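Local coordinates for DUF4848 domain-containing protein (Bacteroides thetaiotaomicron, PDB 4LB8), which is of unknown function but is probably exported from the cytoplasm and tethered to a membrane as a lipoprotein, at residues A[157-165]-A[172-180]; A[213-224]-A[237-248]. One frame throughout, in Å; residues are numbered along the deposited sequence.

Interaction 1 of 2, residues A[157-165]-A[172-180]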
loop_
_atom_site.group_PDB
_atom_site.type_symbol
_atom_site.label_atom_id
_atom_site.label_comp_id
_atom_site.label_asym_id
_atom_site.label_seq_id
_atom_site.Cartn_x
_atom_site.Cartn_y
_atom_site.Cartn_z
ATOM N N VAL A 157 3.068 -5.013 -9.099
ATOM C CA VAL A 157 2.219 -5.493 -8.006
ATOM C C VAL A 157 2.832 -4.938 -6.713
ATOM O O VAL A 157 2.124 -4.711 -5.723
ATOM C CB VAL A 157 2.154 -7.057 -8.010
ATOM C CG1 VAL A 157 1.269 -7.595 -6.877
ATOM C CG2 VAL A 157 1.692 -7.602 -9.367
ATOM N N SER A 158 4.171 -4.707 -6.757
ATOM C CA SER A 158 4.989 -4.223 -5.651
ATOM C C SER A 158 4.810 -2.733 -5.394
ATOM O O SER A 158 4.687 -1.934 -6.320
ATOM C CB SER A 158 6.469 -4.533 -5.880
ATOM O OG SER A 158 7.177 -3.524 -6.582
ATOM N N THR A 159 4.808 -2.389 -4.105
ATOM C CA THR A 159 4.731 -1.035 -3.596
ATOM C C THR A 159 5.891 -0.825 -2.602
ATOM O O THR A 159 6.505 -1.797 -2.141
ATOM C CB THR A 159 3.350 -0.751 -2.961
ATOM O OG1 THR A 159 3.088 -1.682 -1.918
ATOM C CG2 THR A 159 2.213 -0.777 -3.958
ATOM N N ARG A 160 6.198 0.444 -2.299
ATOM C CA ARG A 160 7.190 0.831 -1.289
ATOM C C ARG A 160 6.612 0.594 0.096
ATOM O O ARG A 160 7.304 0.192 1.017
ATOM C CB ARG A 160 7.524 2.324 -1.452
ATOM C CG ARG A 160 8.668 2.784 -0.596
ATOM C CD ARG A 160 8.973 4.205 -0.912
ATOM N NE ARG A 160 9.774 4.847 0.125
ATOM C CZ ARG A 160 11.098 4.805 0.192
ATOM N NH1 ARG A 160 11.795 4.132 -0.714
ATOM N NH2 ARG A 160 11.736 5.440 1.163
ATOM N N SER A 161 5.325 0.892 0.234
ATOM C CA SER A 161 4.611 0.815 1.491
ATOM C C SER A 161 3.168 0.359 1.267
ATOM O O SER A 161 2.565 0.777 0.269
ATOM C CB SER A 161 4.642 2.183 2.163
ATOM O OG SER A 161 4.279 2.054 3.526
ATOM N N SER A 162 2.630 -0.507 2.190
ATOM C CA SER A 162 1.249 -1.031 2.239
ATOM C C SER A 162 0.856 -1.320 3.678
ATOM O O SER A 162 1.587 -2.006 4.408
ATOM C CB SER A 162 1.070 -2.286 1.398
ATOM O OG SER A 162 1.022 -1.940 0.028
ATOM N N VAL A 163 -0.294 -0.774 4.086
ATOM C CA VAL A 163 -0.828 -0.881 5.430
ATOM C C VAL A 163 -2.283 -1.310 5.282
ATOM O O VAL A 163 -3.000 -0.724 4.463
ATOM C CB VAL A 163 -0.649 0.453 6.208
ATOM C CG1 VAL A 163 -1.220 0.376 7.618
ATOM C CG2 VAL A 163 0.813 0.879 6.246
ATOM N N SER A 164 -2.697 -2.377 6.008
ATOM C CA SER A 164 -4.048 -2.920 5.907
ATOM C C SER A 164 -5.056 -2.025 6.605
ATOM O O SER A 164 -4.702 -1.365 7.579
ATOM C CB SER A 164 -4.106 -4.327 6.491
ATOM O OG SER A 164 -3.826 -4.380 7.884
ATOM N N ASP A 165 -6.311 -2.005 6.115
ATOM C CA ASP A 165 -7.397 -1.230 6.733
ATOM C C ASP A 165 -8.444 -2.178 7.319
ATOM O O ASP A 165 -8.326 -3.384 7.138
ATOM C CB ASP A 165 -8.031 -0.244 5.728
ATOM C CG ASP A 165 -8.707 -0.821 4.499
ATOM O OD1 ASP A 165 -8.804 -2.078 4.397
ATOM O OD2 ASP A 165 -9.120 -0.026 3.627
ATOM N N ALA A 172 -3.795 -8.319 9.961
ATOM C CA ALA A 172 -3.380 -6.919 9.995
ATOM C C ALA A 172 -1.913 -6.854 9.706
ATOM O O ALA A 172 -1.157 -7.705 10.190
ATOM C CB ALA A 172 -3.701 -6.283 11.334
ATOM N N TYR A 173 -1.507 -5.902 8.851
ATOM C CA TYR A 173 -0.112 -5.766 8.479
ATOM C C TYR A 173 0.260 -4.323 8.237
ATOM O O TYR A 173 -0.596 -3.463 8.026
ATOM C CB TYR A 173 0.227 -6.627 7.221
ATOM C CG TYR A 173 -0.557 -6.261 5.974
ATOM C CD1 TYR A 173 -0.133 -5.230 5.132
ATOM C CD2 TYR A 173 -1.728 -6.941 5.632
ATOM C CE1 TYR A 173 -0.870 -4.861 4.005
ATOM C CE2 TYR A 173 -2.462 -6.597 4.489
ATOM C CZ TYR A 173 -2.038 -5.544 3.687
ATOM O OH TYR A 173 -2.779 -5.179 2.577
ATOM N N SER A 174 1.576 -4.081 8.202
ATOM C CA SER A 174 2.183 -2.827 7.830
ATOM C C SER A 174 3.535 -3.134 7.225
ATOM O O SER A 174 4.417 -3.620 7.924
ATOM C CB SER A 174 2.280 -1.887 9.015
ATOM O OG SER A 174 2.583 -0.577 8.566
ATOM N N ARG A 175 3.649 -3.011 5.893
ATOM C CA ARG A 175 4.931 -3.230 5.225
ATOM C C ARG A 175 5.494 -1.876 4.868
ATOM O O ARG A 175 4.893 -1.142 4.093
ATOM C CB ARG A 175 4.833 -4.137 3.994
ATOM C CG ARG A 175 6.207 -4.313 3.308
ATOM C CD ARG A 175 6.156 -5.084 2.002
ATOM N NE ARG A 175 5.980 -4.157 0.889
ATOM C CZ ARG A 175 4.843 -3.995 0.230
ATOM N NH1 ARG A 175 3.783 -4.738 0.528
ATOM N NH2 ARG A 175 4.763 -3.119 -0.751
ATOM N N GLN A 176 6.610 -1.526 5.465
ATOM C CA GLN A 176 7.217 -0.237 5.199
ATOM C C GLN A 176 8.421 -0.425 4.259
ATOM O O GLN A 176 8.559 -1.480 3.661
ATOM C CB GLN A 176 7.563 0.472 6.530
ATOM C CG GLN A 176 6.317 0.837 7.358
ATOM C CD GLN A 176 5.369 1.787 6.637
ATOM O OE1 GLN A 176 4.183 1.495 6.482
ATOM N NE2 GLN A 176 5.873 2.935 6.153
ATOM N N LYS A 177 9.247 0.602 4.083
ATOM C CA LYS A 177 10.349 0.556 3.133
ATOM C C LYS A 177 11.408 -0.538 3.468
ATOM O O LYS A 177 11.926 -1.162 2.543
ATOM C CB LYS A 177 10.983 1.957 2.959
ATOM C CG LYS A 177 11.945 2.412 4.025
ATOM C CD LYS A 177 13.251 2.880 3.398
ATOM C CE LYS A 177 14.369 2.999 4.406
ATOM N NZ LYS A 177 14.140 4.113 5.358
ATOM N N ASP A 178 11.711 -0.777 4.758
ATOM C CA ASP A 178 12.707 -1.783 5.112
ATOM C C ASP A 178 12.335 -2.572 6.379
ATOM O O ASP A 178 13.143 -3.379 6.837
ATOM C CB ASP A 178 14.117 -1.178 5.208
ATOM C CG ASP A 178 14.354 -0.143 6.287
ATOM O OD1 ASP A 178 13.445 0.072 7.116
ATOM O OD2 ASP A 178 15.464 0.423 6.327
ATOM N N ARG A 179 11.082 -2.398 6.882
ATOM C CA ARG A 179 10.502 -3.120 8.017
ATOM C C ARG A 179 9.037 -3.536 7.719
ATOM O O ARG A 179 8.298 -2.750 7.135
ATOM C CB ARG A 179 10.550 -2.276 9.304
ATOM C CG ARG A 179 11.929 -1.835 9.791
ATOM C CD ARG A 179 12.804 -2.976 10.265
ATOM N NE ARG A 179 14.122 -2.516 10.702
ATOM C CZ ARG A 179 15.182 -2.387 9.905
ATOM N NH1 ARG A 179 15.089 -2.674 8.612
ATOM N NH2 ARG A 179 16.336 -1.955 10.390
ATOM N N LYS A 180 8.638 -4.761 8.121
ATOM C CA LYS A 180 7.279 -5.343 8.012
ATOM C C LYS A 180 6.796 -5.827 9.372
ATOM O O LYS A 180 7.596 -6.352 10.150
ATOM C CB LYS A 180 7.221 -6.594 7.082
ATOM C CG LYS A 180 7.503 -6.416 5.627
ATOM C CD LYS A 180 7.748 -7.762 4.915
ATOM C CE LYS A 180 6.506 -8.556 4.586
ATOM N NZ LYS A 180 6.812 -9.710 3.699
#

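Interaction 2 of 2, residues A[213-224]-A[237-248]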
loop_
_atom_site.group_PDB
_atom_site.type_symbol
_atom_site.label_atom_id
_atom_site.label_comp_id
_atom_site.label_asym_id
_atom_site.label_seq_id
_atom_site.Cartn_x
_atom_site.Cartn_y
_atom_site.Cartn_z
ATOM N N TYR A 213 6.654 -6.279 19.682
ATOM C CA TYR A 213 5.337 -6.099 19.061
ATOM C C TYR A 213 4.423 -5.306 19.968
ATOM O O TYR A 213 4.530 -5.368 21.201
ATOM C CB TYR A 213 4.669 -7.423 18.685
ATOM C CG TYR A 213 5.508 -8.287 17.781
ATOM C CD1 TYR A 213 6.394 -9.228 18.305
ATOM C CD2 TYR A 213 5.403 -8.189 16.402
ATOM C CE1 TYR A 213 7.166 -10.032 17.473
ATOM C CE2 TYR A 213 6.170 -8.986 15.563
ATOM C CZ TYR A 213 7.052 -9.905 16.100
ATOM O OH TYR A 213 7.813 -10.677 15.259
ATOM N N HIS A 214 3.526 -4.550 19.322
ATOM C CA HIS A 214 2.553 -3.643 19.916
ATOM C C HIS A 214 1.207 -3.800 19.217
ATOM O O HIS A 214 1.089 -3.632 18.004
ATOM C CB HIS A 214 3.040 -2.196 19.816
ATOM C CG HIS A 214 4.369 -1.934 20.452
ATOM N ND1 HIS A 214 4.528 -1.943 21.831
ATOM C CD2 HIS A 214 5.556 -1.637 19.877
ATOM C CE1 HIS A 214 5.803 -1.679 22.043
ATOM N NE2 HIS A 214 6.456 -1.456 20.899
ATOM N N ALA A 215 0.202 -4.164 20.003
ATOM C CA ALA A 215 -1.138 -4.369 19.501
ATOM C C ALA A 215 -2.147 -3.684 20.391
ATOM O O ALA A 215 -1.887 -3.434 21.575
ATOM C CB ALA A 215 -1.438 -5.862 19.411
ATOM N N LYS A 216 -3.276 -3.338 19.778
ATOM C CA LYS A 216 -4.478 -2.753 20.344
ATOM C C LYS A 216 -5.637 -3.650 19.893
ATOM O O LYS A 216 -5.960 -3.736 18.704
ATOM C CB LYS A 216 -4.641 -1.297 19.885
ATOM C CG LYS A 216 -4.029 -0.280 20.838
ATOM C CD LYS A 216 -4.002 1.139 20.237
ATOM C CE LYS A 216 -5.329 1.880 20.332
ATOM N NZ LYS A 216 -5.457 2.945 19.293
ATOM N N VAL A 217 -6.195 -4.384 20.834
ATOM C CA VAL A 217 -7.224 -5.395 20.590
ATOM C C VAL A 217 -8.548 -4.955 21.228
ATOM O O VAL A 217 -8.579 -4.572 22.403
ATOM C CB VAL A 217 -6.715 -6.751 21.184
ATOM C CG1 VAL A 217 -7.723 -7.887 20.988
ATOM C CG2 VAL A 217 -5.337 -7.129 20.636
ATOM N N ASN A 218 -9.637 -4.998 20.456
ATOM C CA ASN A 218 -10.971 -4.690 20.999
ATOM C C ASN A 218 -11.928 -5.713 20.431
ATOM O O ASN A 218 -12.374 -5.549 19.292
ATOM C CB ASN A 218 -11.415 -3.250 20.700
ATOM C CG ASN A 218 -12.703 -2.850 21.379
ATOM O OD1 ASN A 218 -13.188 -3.480 22.323
ATOM N ND2 ASN A 218 -13.298 -1.789 20.899
ATOM N N LEU A 219 -12.190 -6.789 21.190
ATOM C CA LEU A 219 -13.012 -7.895 20.699
ATOM C C LEU A 219 -14.194 -8.235 21.582
ATOM O O LEU A 219 -14.084 -8.210 22.807
ATOM C CB LEU A 219 -12.165 -9.181 20.524
ATOM C CG LEU A 219 -10.959 -9.130 19.585
ATOM C CD1 LEU A 219 -10.215 -10.467 19.580
ATOM C CD2 LEU A 219 -11.362 -8.738 18.192
ATOM N N ARG A 220 -15.307 -8.626 20.933
ATOM C CA ARG A 220 -16.539 -9.081 21.587
ATOM C C ARG A 220 -16.565 -10.602 21.624
ATOM O O ARG A 220 -16.129 -11.236 20.664
ATOM C CB ARG A 220 -17.788 -8.539 20.875
ATOM C CG ARG A 220 -18.273 -7.208 21.434
ATOM C CD ARG A 220 -19.057 -6.380 20.419
ATOM N NE ARG A 220 -18.660 -6.562 19.007
ATOM C CZ ARG A 220 -17.697 -5.889 18.368
ATOM N NH1 ARG A 220 -16.952 -5.000 19.019
ATOM N NH2 ARG A 220 -17.455 -6.122 17.084
ATOM N N GLY A 221 -17.051 -11.162 22.727
ATOM C CA GLY A 221 -17.133 -12.603 22.945
ATOM C C GLY A 221 -15.758 -13.218 22.989
ATOM O O GLY A 221 -15.498 -14.238 22.339
ATOM N N PHE A 222 -14.863 -12.571 23.748
ATOM C CA PHE A 222 -13.467 -12.939 23.787
ATOM C C PHE A 222 -12.868 -12.984 25.183
ATOM O O PHE A 222 -13.098 -12.115 26.037
ATOM C CB PHE A 222 -12.671 -11.950 22.928
ATOM C CG PHE A 222 -11.186 -12.201 22.793
ATOM C CD1 PHE A 222 -10.707 -13.261 22.022
ATOM C CD2 PHE A 222 -10.264 -11.368 23.423
ATOM C CE1 PHE A 222 -9.331 -13.486 21.893
ATOM C CE2 PHE A 222 -8.891 -11.583 23.274
ATOM C CZ PHE A 222 -8.435 -12.636 22.509
ATOM N N GLU A 223 -12.006 -13.994 25.341
ATOM C CA GLU A 223 -11.183 -14.300 26.486
ATOM C C GLU A 223 -9.742 -14.246 26.020
ATOM O O GLU A 223 -9.400 -14.892 25.026
ATOM C CB GLU A 223 -11.550 -15.685 26.983
ATOM C CG GLU A 223 -11.624 -15.781 28.481
ATOM C CD GLU A 223 -12.082 -17.146 28.937
ATOM O OE1 GLU A 223 -12.069 -18.094 28.114
ATOM O OE2 GLU A 223 -12.419 -17.274 30.137
ATOM N N PHE A 224 -8.909 -13.461 26.689
ATOM C CA PHE A 224 -7.512 -13.329 26.311
ATOM C C PHE A 224 -6.640 -14.314 27.053
ATOM O O PHE A 224 -6.781 -14.484 28.273
ATOM C CB PHE A 224 -7.033 -11.904 26.563
ATOM C CG PHE A 224 -5.586 -11.602 26.248
ATOM C CD1 PHE A 224 -5.084 -11.783 24.962
ATOM C CD2 PHE A 224 -4.752 -11.041 27.209
ATOM C CE1 PHE A 224 -3.766 -11.444 24.662
ATOM C CE2 PHE A 224 -3.428 -10.710 26.907
ATOM C CZ PHE A 224 -2.945 -10.908 25.637
ATOM N N VAL A 237 -8.349 -14.651 30.540
ATOM C CA VAL A 237 -8.885 -13.451 31.192
ATOM C C VAL A 237 -10.018 -12.881 30.312
ATOM O O VAL A 237 -9.825 -12.692 29.109
ATOM C CB VAL A 237 -7.722 -12.440 31.400
ATOM C CG1 VAL A 237 -8.223 -11.097 31.888
ATOM C CG2 VAL A 237 -6.682 -13.005 32.356
ATOM N N ASN A 238 -11.185 -12.601 30.898
ATOM C CA ASN A 238 -12.297 -12.069 30.115
ATOM C C ASN A 238 -11.970 -10.665 29.574
ATOM O O ASN A 238 -11.604 -9.781 30.341
ATOM C CB ASN A 238 -13.586 -12.048 30.973
ATOM C CG ASN A 238 -14.835 -11.606 30.242
ATOM O OD1 ASN A 238 -14.978 -10.458 29.787
ATOM N ND2 ASN A 238 -15.772 -12.508 30.126
ATOM N N LYS A 239 -12.106 -10.472 28.250
ATOM C CA LYS A 239 -11.909 -9.192 27.560
ATOM C C LYS A 239 -13.105 -8.922 26.633
ATOM O O LYS A 239 -12.947 -8.292 25.585
ATOM C CB LYS A 239 -10.571 -9.174 26.795
ATOM C CG LYS A 239 -9.336 -9.248 27.711
ATOM C CD LYS A 239 -9.155 -7.980 28.544
ATOM C CE LYS A 239 -7.963 -8.026 29.440
ATOM N NZ LYS A 239 -7.874 -6.794 30.262
ATOM N N ASP A 240 -14.311 -9.395 27.032
ATOM C CA ASP A 240 -15.554 -9.261 26.248
ATOM C C ASP A 240 -15.964 -7.790 26.179
ATOM O O ASP A 240 -16.503 -7.242 27.155
ATOM C CB ASP A 240 -16.683 -10.128 26.852
ATOM C CG ASP A 240 -17.896 -10.376 25.965
ATOM O OD1 ASP A 240 -18.046 -9.669 24.936
ATOM O OD2 ASP A 240 -18.705 -11.272 26.304
ATOM N N GLY A 241 -15.655 -7.169 25.038
ATOM C CA GLY A 241 -15.882 -5.755 24.788
ATOM C C GLY A 241 -14.996 -4.868 25.643
ATOM O O GLY A 241 -15.402 -3.766 26.015
ATOM N N ILE A 242 -13.789 -5.351 25.994
ATOM C CA ILE A 242 -12.823 -4.617 26.817
ATOM C C ILE A 242 -11.587 -4.349 25.971
ATOM O O ILE A 242 -10.828 -5.285 25.671
ATOM C CB ILE A 242 -12.460 -5.331 28.146
ATOM C CG1 ILE A 242 -13.691 -5.551 29.043
ATOM C CG2 ILE A 242 -11.365 -4.555 28.896
ATOM C CD1 ILE A 242 -13.527 -6.710 30.077
ATOM N N PRO A 243 -11.372 -3.075 25.554
ATOM C CA PRO A 243 -10.165 -2.758 24.773
ATOM C C PRO A 243 -8.932 -2.960 25.645
ATOM O O PRO A 243 -8.980 -2.689 26.857
ATOM C CB PRO A 243 -10.367 -1.283 24.383
ATOM C CG PRO A 243 -11.801 -0.983 24.659
ATOM C CD PRO A 243 -12.150 -1.852 25.826
ATOM N N PHE A 244 -7.870 -3.522 25.067
ATOM C CA PHE A 244 -6.657 -3.751 25.817
ATOM C C PHE A 244 -5.456 -3.751 24.876
ATOM O O PHE A 244 -5.608 -3.908 23.662
ATOM C CB PHE A 244 -6.743 -5.045 26.664
ATOM C CG PHE A 244 -6.689 -6.321 25.871
ATOM C CD1 PHE A 244 -7.845 -6.867 25.325
ATOM C CD2 PHE A 244 -5.481 -6.973 25.654
ATOM C CE1 PHE A 244 -7.792 -8.043 24.580
ATOM C CE2 PHE A 244 -5.429 -8.146 24.903
ATOM C CZ PHE A 244 -6.585 -8.671 24.372
ATOM N N ALA A 245 -4.261 -3.560 25.452
ATOM C CA ALA A 245 -3.006 -3.504 24.711
ATOM C C ALA A 245 -2.111 -4.694 25.016
ATOM O O ALA A 245 -2.178 -5.254 26.096
ATOM C CB ALA A 245 -2.279 -2.217 25.039
ATOM N N ILE A 246 -1.299 -5.081 24.034
ATOM C CA ILE A 246 -0.267 -6.125 24.045
ATOM C C ILE A 246 1.049 -5.431 23.659
ATOM O O ILE A 246 1.150 -4.826 22.588
ATOM C CB ILE A 246 -0.610 -7.316 23.105
ATOM C CG1 ILE A 246 -1.993 -7.942 23.418
ATOM C CG2 ILE A 246 0.520 -8.358 23.066
ATOM C CD1 ILE A 246 -2.526 -8.855 22.326
ATOM N N ASP A 247 2.006 -5.448 24.564
ATOM C CA ASP A 247 3.344 -4.876 24.409
ATOM C C ASP A 247 4.284 -5.978 24.797
ATOM O O ASP A 247 4.461 -6.241 25.984
ATOM C CB ASP A 247 3.508 -3.624 25.279
ATOM C CG ASP A 247 2.555 -2.500 24.914
ATOM O OD1 ASP A 247 2.503 -2.127 23.711
ATOM O OD2 ASP A 247 1.867 -1.976 25.831
ATOM N N THR A 248 4.757 -6.739 23.822
ATOM C CA THR A 248 5.619 -7.877 24.119
ATOM C C THR A 248 7.059 -7.430 24.464
ATOM O O THR A 248 7.417 -6.252 24.318
ATOM C CB THR A 248 5.651 -8.856 22.923
ATOM O OG1 THR A 248 6.522 -8.348 21.914
ATOM C CG2 THR A 248 4.277 -9.130 22.331
HETATM O O HOH W 1 0.133 -1.827 22.338
HETATM O O HOH W 2 -10.915 -7.483 23.765
#

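Interaction 1 of 2, residues A[157-165]-A[172-180]
Arg175 reaches across to Thr159, and its NH2 donates to the backbone O of Thr159 at 2.6 Å. That oxygen lies near the guanidinium plane, although the nitrogen sits well above the carbonyl plane of Thr159. The same NH2 also approaches Thr159 OG1, so closely that the exact length is doubtful. A long, donor-rich side chain suits this place: extended at first, it bends about its CG-CD bond (chi3 91°) to bring its guanidinium to Thr159. Thr159 OG1 also bonds Ser162 OG at 2.8 Å, and either hydroxyl could give the proton.

Strands 161-163 and 171-175 form an antiparallel beta hairpin. In its hydrogen-bonded pair, Ser162 N gives to Arg175 O (3.0 Å) and Arg175 N to Ser162 O (2.7 Å). Val163 and Ser174 make the next, non-hydrogen-bonded pair, in which CG2 of the beta-branched valine rests against Ser174 OG, a hydroxyl bonded to Gln282 O. Residues 161-163 also pair antiparallel with a strand of the second subunit, so the sheet runs on across the interface.

Ser164 serves Tyr173 twice. Its N donates to Tyr173 O at 3.1 Å, while its OG accepts a hydrogen bond from Tyr173 N at 2.9 Å, doing the work of a backbone carbonyl. With chi1 at 64°, OG stands between the backbone N and the carbonyl carbon; it is also hydrogen-bonded to Phe285 O. Serine is small enough for CB to settle over one face of the Tyr173 ring as a CH-pi contact, 3.6 Å from the centroid. Beyond the strands, Lys177 CB lies over the Arg160 guanidinium.

Interaction 2 of 2, residues A[213-224]-A[237-248]
Val217 CB lies over one face of the Phe244 ring, 4.0 Å from its centroid, and Phe222 CE2 comes up at the ring's edge. Phe224 meets Phe244 obliquely, the planes 48° apart, with Phe244 CE2 over the centre of a Phe224 face; Leu219 CD1 is centred over a face of Phe222. This apolar cluster lies between an antiparallel strand pair, 213-220 with 244-247, and the beta hairpin of strands 222-226 and 235-238, and Phe259 of strand 254-262 packs on it. Broad rings can span the space between the two strand pairs, as Phe224 does when its CE1 also touches Ile246 CD1 (3.7 Å). Replacing Phe224 by an alanine would probably take from Phe244 CZ and Ile246 CD1 one of their packing partners and open a gap beside them.

A type II turn, Lys239 to Ile242, links the two strands of the second segment, with Gly241 taking its positive-phi position. Asn238 OD1 accepts from Asp240 N in an Asx turn, and Asp240 OD1 accepts Gly221 N at 2.8 Å. At the far end, His214 ND1, its ring stacked with Trp274, meets Asp247 OD1 on its anti side, tilted out of the carboxylate plane, in a nearly straight bond (170°, 2.8 Å).

How the interactions relate
Following the chain from its N terminus, interaction 1 comes first: six intervening residues join 157-165 to 172-180, closing a short hairpin. The second segment already enters strand 179-188, which leads through strands 191-201 and 206-208 to interaction 2, where 213-224 meets 237-248 across twelve residues. The two contacts are in series, neither enclosing nor crossing the other, and their nearest atoms are about 6 Å apart. Both reach the same large antiparallel sheet: interaction 1 through strand 161-163 and its partner, interaction 2 through the hairpin 222-226 and 235-238, connected by way of strand 254-262. Interaction 2 additionally ties in the four-stranded sheet through strands 213-220 and 244-247.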